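Local coordinates for putative capsid protein of prophage (Escherichia coli CFT073, PDB 3BQW) that probably serves as the major capsid subunit that builds the head shell of a prophage, although its function has not been established directly, at residues S28-T32 with V136-V141; F36-F42 with K290-G296; Q45-D50 with S80-P84; W163-N169 with P337-R343. All blocks are in the same frame, centred on the assembly; numbering follows the deposited sequence.

Contact 1: residues S28-T32 with V136-V141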
# COMPACT_ATOMS: atom_id res chain seq x y z
N SER A 28 2.68 7.37 3.05
CA SER A 28 2.08 6.21 2.39
C SER A 28 1.20 5.45 3.38
O SER A 28 1.31 5.61 4.60
CB SER A 28 3.17 5.26 1.90
OG SER A 28 3.94 5.86 0.89
N PRO A 29 0.29 4.63 2.86
CA PRO A 29 -0.58 3.84 3.72
C PRO A 29 0.17 2.93 4.70
O PRO A 29 1.39 2.73 4.60
CB PRO A 29 -1.40 3.05 2.71
CG PRO A 29 -1.38 3.84 1.52
CD PRO A 29 -0.05 4.43 1.45
N LEU A 30 -0.58 2.37 5.63
CA LEU A 30 -0.00 1.72 6.81
C LEU A 30 0.92 0.51 6.54
O LEU A 30 2.01 0.46 7.05
CB LEU A 30 -1.12 1.31 7.77
CG LEU A 30 -0.66 0.71 9.12
CD1 LEU A 30 0.00 1.75 9.95
CD2 LEU A 30 -1.82 0.02 9.85
N PHE A 31 0.44 -0.49 5.80
CA PHE A 31 1.24 -1.70 5.54
C PHE A 31 2.52 -1.36 4.78
O PHE A 31 3.60 -1.85 5.12
CB PHE A 31 0.43 -2.76 4.82
CG PHE A 31 -0.47 -3.54 5.74
CD1 PHE A 31 -1.60 -2.95 6.32
CD2 PHE A 31 -0.18 -4.87 6.05
CE1 PHE A 31 -2.45 -3.68 7.17
CE2 PHE A 31 -1.03 -5.61 6.91
CZ PHE A 31 -2.16 -5.01 7.46
N THR A 32 2.40 -0.45 3.80
CA THR A 32 3.55 0.05 3.09
C THR A 32 4.56 0.69 4.06
O THR A 32 5.77 0.37 4.03
CB THR A 32 3.14 1.04 2.03
OG1 THR A 32 2.21 0.41 1.13
CG2 THR A 32 4.39 1.54 1.28
N VAL A 136 -0.23 -0.08 -4.49
CA VAL A 136 0.87 -0.62 -3.73
C VAL A 136 0.42 -1.19 -2.38
O VAL A 136 0.91 -2.24 -1.97
CB VAL A 136 1.99 0.44 -3.55
CG1 VAL A 136 3.05 -0.05 -2.58
CG2 VAL A 136 2.64 0.76 -4.88
N GLU A 137 -0.50 -0.50 -1.70
CA GLU A 137 -0.98 -0.95 -0.38
C GLU A 137 -1.79 -2.21 -0.50
O GLU A 137 -1.69 -3.08 0.36
CB GLU A 137 -1.82 0.14 0.32
CG GLU A 137 -2.42 -0.21 1.68
CD GLU A 137 -1.41 -0.25 2.82
OE1 GLU A 137 -0.20 -0.16 2.56
OE2 GLU A 137 -1.83 -0.43 4.00
N TRP A 138 -2.59 -2.29 -1.56
CA TRP A 138 -3.36 -3.47 -1.89
C TRP A 138 -2.42 -4.66 -2.08
O TRP A 138 -2.61 -5.71 -1.51
CB TRP A 138 -4.19 -3.23 -3.15
CG TRP A 138 -4.99 -4.38 -3.60
CD1 TRP A 138 -6.09 -4.91 -2.97
CD2 TRP A 138 -4.78 -5.17 -4.78
NE1 TRP A 138 -6.57 -5.98 -3.68
CE2 TRP A 138 -5.78 -6.16 -4.80
CE3 TRP A 138 -3.83 -5.15 -5.81
CZ2 TRP A 138 -5.88 -7.12 -5.83
CZ3 TRP A 138 -3.93 -6.08 -6.85
CH2 TRP A 138 -4.94 -7.07 -6.84
N LEU A 139 -1.37 -4.45 -2.88
CA LEU A 139 -0.36 -5.45 -3.08
C LEU A 139 0.34 -5.81 -1.76
O LEU A 139 0.57 -6.97 -1.51
CB LEU A 139 0.66 -4.98 -4.12
CG LEU A 139 0.19 -4.99 -5.58
CD1 LEU A 139 1.23 -4.30 -6.50
CD2 LEU A 139 -0.11 -6.37 -6.04
N ALA A 140 0.66 -4.83 -0.93
CA ALA A 140 1.31 -5.05 0.37
C ALA A 140 0.46 -5.90 1.35
O ALA A 140 0.95 -6.88 1.93
CB ALA A 140 1.66 -3.69 1.03
N VAL A 141 -0.80 -5.53 1.50
CA VAL A 141 -1.69 -6.24 2.38
C VAL A 141 -1.93 -7.66 1.88
O VAL A 141 -1.93 -8.60 2.65
CB VAL A 141 -3.04 -5.52 2.58
CG1 VAL A 141 -3.97 -6.38 3.47
CG2 VAL A 141 -2.84 -4.13 3.20

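Contact 2: residues F36-F42 with K290-G296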
# COMPACT_ATOMS: atom_id res chain seq x y z
N PHE A 36 7.02 -2.23 4.24
CA PHE A 36 7.66 -2.02 2.94
C PHE A 36 8.12 -0.58 2.76
O PHE A 36 7.88 0.03 1.71
CB PHE A 36 6.70 -2.38 1.80
CG PHE A 36 6.10 -3.75 1.90
CD1 PHE A 36 6.69 -4.82 1.26
CD2 PHE A 36 4.93 -3.96 2.64
CE1 PHE A 36 6.12 -6.10 1.37
CE2 PHE A 36 4.38 -5.21 2.76
CZ PHE A 36 4.97 -6.28 2.12
N PRO A 37 8.77 -0.01 3.80
CA PRO A 37 9.04 1.43 3.82
C PRO A 37 10.19 1.90 2.94
O PRO A 37 10.25 3.09 2.57
CB PRO A 37 9.38 1.70 5.29
CG PRO A 37 10.02 0.46 5.74
CD PRO A 37 9.28 -0.66 5.02
N ASN A 38 11.12 1.00 2.63
CA ASN A 38 12.26 1.33 1.78
C ASN A 38 11.87 1.35 0.30
O ASN A 38 10.76 0.94 -0.10
CB ASN A 38 13.39 0.34 2.02
CG ASN A 38 13.85 0.34 3.48
OD1 ASN A 38 13.90 -0.69 4.14
ND2 ASN A 38 14.09 1.51 3.99
N VAL A 39 12.80 1.86 -0.50
CA VAL A 39 12.59 2.04 -1.92
C VAL A 39 13.84 1.62 -2.66
O VAL A 39 14.98 1.78 -2.17
CB VAL A 39 12.21 3.51 -2.27
CG1 VAL A 39 12.35 3.78 -3.80
CG2 VAL A 39 10.79 3.83 -1.76
N ALA A 40 13.61 1.01 -3.82
CA ALA A 40 14.66 0.77 -4.77
C ALA A 40 14.08 1.06 -6.15
O ALA A 40 13.01 0.54 -6.50
CB ALA A 40 15.20 -0.68 -4.67
N THR A 41 14.77 1.90 -6.91
CA THR A 41 14.37 2.20 -8.28
C THR A 41 15.35 1.51 -9.22
O THR A 41 16.57 1.59 -9.03
CB THR A 41 14.33 3.72 -8.55
OG1 THR A 41 15.58 4.32 -8.22
CG2 THR A 41 13.22 4.39 -7.74
N PHE A 42 14.81 0.82 -10.22
CA PHE A 42 15.63 0.08 -11.16
C PHE A 42 15.75 0.82 -12.49
O PHE A 42 14.84 1.56 -12.88
CB PHE A 42 15.08 -1.35 -11.34
CG PHE A 42 15.23 -2.20 -10.11
CD1 PHE A 42 16.24 -3.14 -10.02
CD2 PHE A 42 14.41 -2.01 -9.01
CE1 PHE A 42 16.41 -3.90 -8.87
CE2 PHE A 42 14.58 -2.75 -7.85
CZ PHE A 42 15.58 -3.69 -7.78
N LYS A 290 11.35 -5.02 7.76
CA LYS A 290 11.08 -3.99 6.74
C LYS A 290 11.68 -4.37 5.42
O LYS A 290 12.88 -4.50 5.31
CB LYS A 290 11.68 -2.64 7.12
CG LYS A 290 11.20 -2.05 8.43
CD LYS A 290 12.33 -1.21 8.96
CE LYS A 290 11.91 -0.36 10.09
NZ LYS A 290 13.10 -0.01 10.91
N GLY A 291 10.82 -4.52 4.42
CA GLY A 291 11.22 -4.70 3.04
C GLY A 291 11.08 -3.41 2.28
O GLY A 291 11.33 -2.33 2.81
N LEU A 292 10.69 -3.50 1.01
CA LEU A 292 10.71 -2.31 0.15
C LEU A 292 9.61 -2.31 -0.87
O LEU A 292 8.90 -3.29 -1.05
CB LEU A 292 12.08 -2.18 -0.56
CG LEU A 292 12.38 -3.25 -1.62
CD1 LEU A 292 13.28 -2.76 -2.69
CD2 LEU A 292 12.97 -4.47 -0.95
N VAL A 293 9.44 -1.15 -1.51
CA VAL A 293 8.69 -1.08 -2.76
C VAL A 293 9.75 -0.89 -3.81
O VAL A 293 10.54 0.06 -3.77
CB VAL A 293 7.57 0.03 -2.78
CG1 VAL A 293 6.82 0.02 -4.12
CG2 VAL A 293 6.57 -0.19 -1.64
N ALA A 294 9.79 -1.84 -4.73
CA ALA A 294 10.73 -1.83 -5.84
C ALA A 294 10.02 -1.20 -7.02
O ALA A 294 8.85 -1.51 -7.29
CB ALA A 294 11.20 -3.25 -6.17
N TYR A 295 10.72 -0.33 -7.73
CA TYR A 295 10.16 0.34 -8.91
C TYR A 295 10.93 -0.07 -10.17
O TYR A 295 12.15 0.08 -10.23
CB TYR A 295 10.20 1.85 -8.72
CG TYR A 295 9.27 2.33 -7.64
CD1 TYR A 295 8.02 2.86 -7.94
CD2 TYR A 295 9.65 2.24 -6.29
CE1 TYR A 295 7.15 3.28 -6.91
CE2 TYR A 295 8.81 2.68 -5.28
CZ TYR A 295 7.55 3.20 -5.60
OH TYR A 295 6.71 3.61 -4.58
N GLY A 296 10.22 -0.60 -11.16
CA GLY A 296 10.82 -0.89 -12.43
C GLY A 296 11.03 0.42 -13.14
O GLY A 296 10.44 1.43 -12.77

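Contact 3: residues Q45-D50 with S80-P84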
# COMPACT_ATOMS: atom_id res chain seq x y z
N GLN A 45 13.51 -2.43 -16.86
CA GLN A 45 12.07 -2.54 -16.86
C GLN A 45 11.63 -3.46 -15.76
O GLN A 45 10.69 -3.15 -15.03
CB GLN A 45 11.58 -3.09 -18.18
CG GLN A 45 10.09 -3.23 -18.27
CD GLN A 45 9.66 -3.83 -19.60
OE1 GLN A 45 10.47 -4.40 -20.33
NE2 GLN A 45 8.37 -3.71 -19.92
N ASN A 46 12.30 -4.61 -15.67
CA ASN A 46 12.02 -5.58 -14.65
C ASN A 46 12.85 -5.35 -13.41
O ASN A 46 13.97 -4.86 -13.47
CB ASN A 46 12.28 -7.00 -15.16
CG ASN A 46 11.40 -7.34 -16.33
OD1 ASN A 46 11.81 -8.00 -17.27
ND2 ASN A 46 10.18 -6.85 -16.28
N ILE A 47 12.26 -5.73 -12.29
CA ILE A 47 12.91 -5.71 -11.00
C ILE A 47 13.87 -6.89 -10.94
O ILE A 47 13.45 -8.04 -11.11
CB ILE A 47 11.90 -5.81 -9.82
CG1 ILE A 47 10.84 -4.70 -9.87
CG2 ILE A 47 12.62 -5.82 -8.47
CD1 ILE A 47 11.43 -3.36 -10.03
N MET A 48 15.14 -6.60 -10.68
CA MET A 48 16.17 -7.59 -10.57
C MET A 48 16.61 -7.76 -9.11
O MET A 48 17.51 -7.07 -8.65
CB MET A 48 17.34 -7.17 -11.46
CG MET A 48 16.96 -6.96 -12.93
SD MET A 48 16.08 -8.33 -13.72
CE MET A 48 16.68 -8.14 -15.39
N LEU A 49 15.99 -8.70 -8.41
CA LEU A 49 16.07 -8.76 -6.95
C LEU A 49 17.46 -9.17 -6.45
O LEU A 49 17.88 -8.75 -5.39
CB LEU A 49 15.02 -9.72 -6.39
CG LEU A 49 13.55 -9.36 -6.49
CD1 LEU A 49 12.65 -10.47 -5.86
CD2 LEU A 49 13.25 -7.98 -5.85
N ASP A 50 18.12 -9.99 -7.26
CA ASP A 50 19.50 -10.45 -7.06
C ASP A 50 20.54 -9.32 -7.02
O ASP A 50 21.66 -9.55 -6.60
CB ASP A 50 19.86 -11.40 -8.22
CG ASP A 50 19.58 -10.77 -9.61
OD1 ASP A 50 18.40 -10.43 -9.89
OD2 ASP A 50 20.53 -10.58 -10.41
N SER A 80 14.39 -14.42 -9.69
CA SER A 80 14.75 -13.14 -9.09
C SER A 80 14.41 -11.97 -10.01
O SER A 80 14.55 -10.81 -9.64
CB SER A 80 16.24 -13.14 -8.72
OG SER A 80 17.04 -13.25 -9.88
N THR A 81 13.92 -12.28 -11.20
CA THR A 81 13.41 -11.29 -12.13
C THR A 81 11.89 -11.21 -12.00
O THR A 81 11.20 -12.19 -12.26
CB THR A 81 13.79 -11.64 -13.58
OG1 THR A 81 15.21 -11.83 -13.63
CG2 THR A 81 13.39 -10.55 -14.56
N ILE A 82 11.41 -10.04 -11.58
CA ILE A 82 9.99 -9.78 -11.37
C ILE A 82 9.53 -8.69 -12.33
O ILE A 82 10.14 -7.63 -12.40
CB ILE A 82 9.71 -9.30 -9.92
CG1 ILE A 82 10.25 -10.30 -8.88
CG2 ILE A 82 8.21 -9.00 -9.71
CD1 ILE A 82 9.52 -11.58 -8.78
N LYS A 83 8.45 -8.94 -13.07
CA LYS A 83 7.87 -7.95 -13.96
C LYS A 83 6.80 -7.16 -13.19
O LYS A 83 5.82 -7.72 -12.77
CB LYS A 83 7.31 -8.63 -15.22
CG LYS A 83 6.68 -7.68 -16.28
CD LYS A 83 7.66 -6.73 -17.04
CE LYS A 83 7.00 -5.40 -17.47
NZ LYS A 83 6.14 -4.66 -16.41
N PRO A 84 7.04 -5.87 -12.92
CA PRO A 84 6.02 -5.11 -12.19
C PRO A 84 4.78 -4.74 -13.03
O PRO A 84 4.85 -4.70 -14.24
CB PRO A 84 6.78 -3.86 -11.77
CG PRO A 84 7.78 -3.66 -12.87
CD PRO A 84 8.23 -5.05 -13.22
O HOH W 1 7.04 -2.24 -17.43

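Contact 4: residues W163-N169 with P337-R343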
# COMPACT_ATOMS: atom_id res chain seq x y z
N TRP A 163 5.13 -15.47 -2.64
CA TRP A 163 6.25 -15.37 -1.68
C TRP A 163 6.32 -16.60 -0.77
O TRP A 163 7.24 -16.71 0.03
CB TRP A 163 6.09 -14.12 -0.84
CG TRP A 163 6.02 -12.84 -1.67
CD1 TRP A 163 4.91 -12.05 -1.87
CD2 TRP A 163 7.09 -12.24 -2.42
NE1 TRP A 163 5.24 -10.99 -2.69
CE2 TRP A 163 6.57 -11.07 -3.03
CE3 TRP A 163 8.44 -12.58 -2.63
CZ2 TRP A 163 7.34 -10.23 -3.83
CZ3 TRP A 163 9.21 -11.75 -3.43
CH2 TRP A 163 8.66 -10.58 -4.03
N LYS A 164 5.34 -17.50 -0.91
CA LYS A 164 5.29 -18.81 -0.25
C LYS A 164 5.27 -18.62 1.26
O LYS A 164 6.18 -19.06 1.97
CB LYS A 164 6.46 -19.74 -0.67
CG LYS A 164 6.57 -20.08 -2.18
CD LYS A 164 5.99 -21.43 -2.60
CE LYS A 164 6.66 -22.02 -3.87
NZ LYS A 164 5.77 -22.98 -4.65
N ILE A 165 4.23 -17.97 1.77
CA ILE A 165 4.10 -17.84 3.21
C ILE A 165 3.73 -19.25 3.75
O ILE A 165 2.94 -19.96 3.12
CB ILE A 165 3.09 -16.72 3.60
CG1 ILE A 165 3.37 -16.25 5.04
CG2 ILE A 165 1.64 -17.17 3.41
CD1 ILE A 165 2.41 -15.18 5.56
N PRO A 166 4.34 -19.69 4.85
CA PRO A 166 3.90 -20.99 5.37
C PRO A 166 2.39 -21.01 5.66
O PRO A 166 1.83 -20.02 6.09
CB PRO A 166 4.73 -21.15 6.66
CG PRO A 166 5.95 -20.32 6.40
CD PRO A 166 5.42 -19.12 5.67
N GLU A 167 1.76 -22.15 5.38
CA GLU A 167 0.33 -22.35 5.60
C GLU A 167 -0.11 -22.16 7.05
O GLU A 167 -1.19 -21.64 7.30
CB GLU A 167 -0.09 -23.75 5.13
CG GLU A 167 -0.05 -23.93 3.63
CD GLU A 167 -0.75 -25.21 3.13
OE1 GLU A 167 -0.81 -26.23 3.88
OE2 GLU A 167 -1.23 -25.18 1.97
N LYS A 168 0.72 -22.61 7.98
CA LYS A 168 0.45 -22.43 9.41
C LYS A 168 0.38 -20.94 9.81
O LYS A 168 -0.08 -20.61 10.91
CB LYS A 168 1.56 -23.10 10.23
CG LYS A 168 2.90 -22.29 10.22
CD LYS A 168 4.06 -23.08 10.84
CE LYS A 168 5.31 -22.25 10.88
NZ LYS A 168 5.10 -21.03 11.71
N ASN A 169 0.89 -20.05 8.95
CA ASN A 169 0.87 -18.60 9.23
C ASN A 169 -0.46 -17.93 8.91
O ASN A 169 -0.67 -16.77 9.25
CB ASN A 169 1.99 -17.88 8.47
CG ASN A 169 3.33 -18.08 9.10
OD1 ASN A 169 4.11 -17.13 9.26
ND2 ASN A 169 3.63 -19.32 9.47
N PRO A 337 5.79 -4.20 -4.11
CA PRO A 337 6.29 -4.49 -2.76
C PRO A 337 7.09 -5.80 -2.70
O PRO A 337 6.72 -6.80 -3.31
CB PRO A 337 5.02 -4.57 -1.91
CG PRO A 337 3.94 -4.07 -2.73
CD PRO A 337 4.33 -4.10 -4.15
N VAL A 338 8.21 -5.75 -1.99
CA VAL A 338 9.05 -6.90 -1.79
C VAL A 338 9.30 -7.02 -0.29
O VAL A 338 9.86 -6.10 0.30
CB VAL A 338 10.40 -6.77 -2.53
CG1 VAL A 338 11.25 -8.00 -2.27
CG2 VAL A 338 10.17 -6.57 -4.04
N PRO A 339 8.88 -8.14 0.31
CA PRO A 339 9.00 -8.25 1.77
C PRO A 339 10.40 -8.58 2.19
O PRO A 339 11.19 -9.06 1.38
CB PRO A 339 8.06 -9.41 2.10
CG PRO A 339 8.14 -10.31 0.91
CD PRO A 339 8.28 -9.35 -0.28
N ALA A 340 10.72 -8.29 3.44
CA ALA A 340 11.96 -8.73 4.02
C ALA A 340 11.77 -10.22 4.25
O ALA A 340 12.24 -11.00 3.44
CB ALA A 340 12.31 -7.97 5.31
N ASP A 341 11.04 -10.63 5.29
CA ASP A 341 10.81 -12.04 5.59
C ASP A 341 9.30 -12.31 5.78
O ASP A 341 8.72 -11.94 6.80
CB ASP A 341 11.61 -12.44 6.83
CG ASP A 341 11.58 -13.92 7.13
OD1 ASP A 341 10.86 -14.69 6.46
OD2 ASP A 341 12.30 -14.34 8.04
N ILE A 342 8.68 -12.97 4.79
CA ILE A 342 7.23 -13.24 4.81
C ILE A 342 6.83 -14.17 5.96
O ILE A 342 5.67 -14.20 6.37
CB ILE A 342 6.74 -13.81 3.42
CG1 ILE A 342 5.25 -13.51 3.17
CG2 ILE A 342 7.11 -15.33 3.25
CD1 ILE A 342 4.95 -12.01 2.81
N ARG A 343 7.79 -14.92 6.48
CA ARG A 343 7.49 -15.92 7.51
C ARG A 343 7.16 -15.28 8.86
O ARG A 343 6.69 -15.94 9.75
CB ARG A 343 8.64 -16.91 7.64
CG ARG A 343 8.99 -17.61 6.33
CD ARG A 343 10.27 -18.41 6.48
NE ARG A 343 11.41 -17.54 6.75
CZ ARG A 343 12.63 -17.97 7.06
NH1 ARG A 343 12.91 -19.26 7.14
NH2 ARG A 343 13.59 -17.08 7.30
O HOH W 2 4.43 -8.29 -2.67
O HOH W 3 6.94 -19.15 10.05

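Contact 1: residues S28-T32 with V136-V141
Glu137 reaches across from its helix and takes hold of the start of another. Its CG lies opposite the backbone N, and the chain then bends at CG (chi2 74°). This turns the carboxylate onto the first turn of helix 30-35. Each oxygen has its own job. Glu137 OE2 accepts from Phe31 N at 2.9 Å through its syn lone pair. OE1 accepts twice from Thr32. Thr32 N meets the syn lone pair of Glu137 OE1 at 2.9 Å, and Thr32 OG1 comes to the same oxygen nearly along the C-O axis, also at 2.9 Å. Thr32 can present both donors because its OG1 sits beside its own backbone N (chi1 -57°). OE2 also shares a weak hydrogen bond with Tyr262 OH. Pro29, in the N-cap position, slides past Glu137 in the opposite direction, with Pro29 CB 3.3 Å from Glu137 CD. The helix that carries Glu137, 113-146, is the long helix of the chain. It probably corresponds to the spine helix of HK97-type capsid proteins. A carboxylate placed at the N-terminal end of helix 30-35 would probably be favoured as the anion by the helix dipole. Phe31 extends the contact with carbon. Val141 CG2 covers one face of the Phe31 ring, 3.7 Å from the centroid and displaced toward the rim. OE2 of Glu137 lies near the ring edge, with ring and carboxylate planes 70° apart. The Phe31 ring also meets Tyr262 edge-to-face. Phe31 CB rests on Ala140 CB at 4.1 Å.

Contact 2: residues F36-F42 with K290-G296
The ring of Tyr295 turns its edge to the neighbouring strand, with Ala40 O in the ring plane. Val39 CG1 and Thr41 CG2 approach the same ring obliquely; Val39 CG1 comes within 4.0 Å of Tyr295 CD2. The Phe42 ring makes a similar edge contact. Tyr295 O lies in its plane, and Ala294 CB meets Phe42 CE2 obliquely at 3.8 Å. At the far end, the edge of the Phe36 ring faces Leu292 O, which is 3.5 Å from Phe36 CD1. Carbonyl oxygens thus meet the C-H edges of all three rings. The backbones pair as parallel strands, 38-41 with 292-295, in register from Asn38 with Leu292 to Thr41 with Tyr295. Val293 and Tyr295 each bond through both N and O, as in regular parallel pairing. Tyr295 N gives to Ala40 O at 2.7 Å, and Phe42 N gives to Tyr295 O at 2.8 Å. The bond from Asn38 N to Gly291 O is weak. Strand 292-295 also pairs with strand 327-338, which places this contact at one side of a mixed sheet. One face carries Val39, Val293, Thr41 and Tyr295, and Val293 there packs on Val136 of helix 113-146. The other carries Asn38, Leu292, Ala40 and Ala294. Leu292 holds CG between its backbone N and carbonyl carbon (chi1 68°). This brings Leu292 CD1 to 3.5 Å from Ala40 CB, a tight fit. Beyond the strands, the Pro37 ring crosses the base of Lys290 at about a right angle, Pro37 CD to Lys290 CB 3.8 Å.

Contact 3: residues Q45-D50 with S80-P84
Asp50 and Ser80 both tuck their side chains between backbone N and carbonyl carbon (chi1 53° and 64°). This lets Ser80 OG give a weak hydrogen bond to Asp50 OD1 at 3.1 Å. Met48 folds back at its CB-CG bond (chi2 -53°), and Met48 SD comes to lie beside Thr81, 3.6 Å from Thr81 CG2. The two side chains run alongside each other and point the same way. Next to Asp50 and Ser80 the backbones form a short two-stranded antiparallel pair, 47-48 with 81-82. Ile47 and Ile82 are its hydrogen-bonded pair, joined N to O in both directions; the bond from Ile82 N to Ile47 O is 2.9 Å and nearly straight. Leu49 N extends the bonding to Ser80 O at 2.8 Å. Met48 and Thr81 form the non-hydrogen-bonded pair. Ile47 and Ile82 point to the opposite face. Ile82 CG1 meets Leu49 CD1 at 3.9 Å, and Ile82 continues onto Tyr159 and Ile161 of strand 159-162. At the other end, Gln45 is fully extended while Lys83 curls round to cross it obliquely. A single water joins them, accepting from Gln45 NE2 at 3.2 Å and from Lys83 NZ at 2.8 Å. Pro84 CD touches Gln45 O at 3.6 Å. The amide of Asn46 is modelled too near Lys83, and its placement is doubtful.

Contact 4: residues W163-N169 with P337-R343
Ile165 and Ile342 have the nearest CA atoms of the two segments, 5.8 Å apart. Segment 163-169 is a loop that ends in a 3-10 turn. Segment 337-343 leaves a strand at Val338, bends through Ala340, and enters a 3-10 turn at Ile342. Asp341 forms an Asx turn at the start of the 3-10 turn: its OD1 accepts from Arg343 N. The Arg343 side chain closes back on the same carboxylate side-on, NE to Asp341 OD1 at 2.9 Å and NH2 to OD2, as a salt bridge. Arg343 CG remains on Pro166 CD at 3.9 Å. The main side-chain contact is Trp163. Pro339 CD stands over the centre of the six-membered ring of Trp163, 3.6 Å from the centroid and only 9° off the normal, a CH-pi contact. Val338 CG1 comes to CH2 obliquely. Trp163 NE1 reaches Pro337 O through a water, which accepts from NE1 at 2.8 Å and donates to the carbonyl at 2.8 Å. A second water links Lys168 NZ to Arg343 O. Ile342 has CG1 opposite its backbone N (chi1 -154°), which sends this branch to Ile165 CG1 at 3.8 Å. The two isoleucines cross at about a right angle. Ile342 CG2 meets Trp163 O at 3.5 Å. Both segments are connections that lead to neighbouring parallel strands, 170-172 and 346-349, of the same mixed sheet. By analogy with HK97-type capsid subunits, these connections probably join a P-like part to an A-like part.

In the fold
The centre of contact 1 lies about 2 Å from the chain centre, that of contact 3 about 19 Å. Contact 1 is almost wholly buried. Contact 4 is buried too, though its centre is about 16 Å from the chain centre. Contacts 2 and 3 are partly buried. Both contacts 1 and 2 pack on helix 113-146, with Phe36 on Ala140. Contacts 2 and 4 belong to one sheet, because strand 292-295 neighbours strand 327-338. Pro337 of contact 4 also packs on the helix. Ile47 and Phe42 join contacts 2 and 3. A buried carboxylate holds contact 1. Backbone pairing dominates contacts 2 and 3. Contact 4 relies on apolar packing and waters, without a clear direct hydrogen bond.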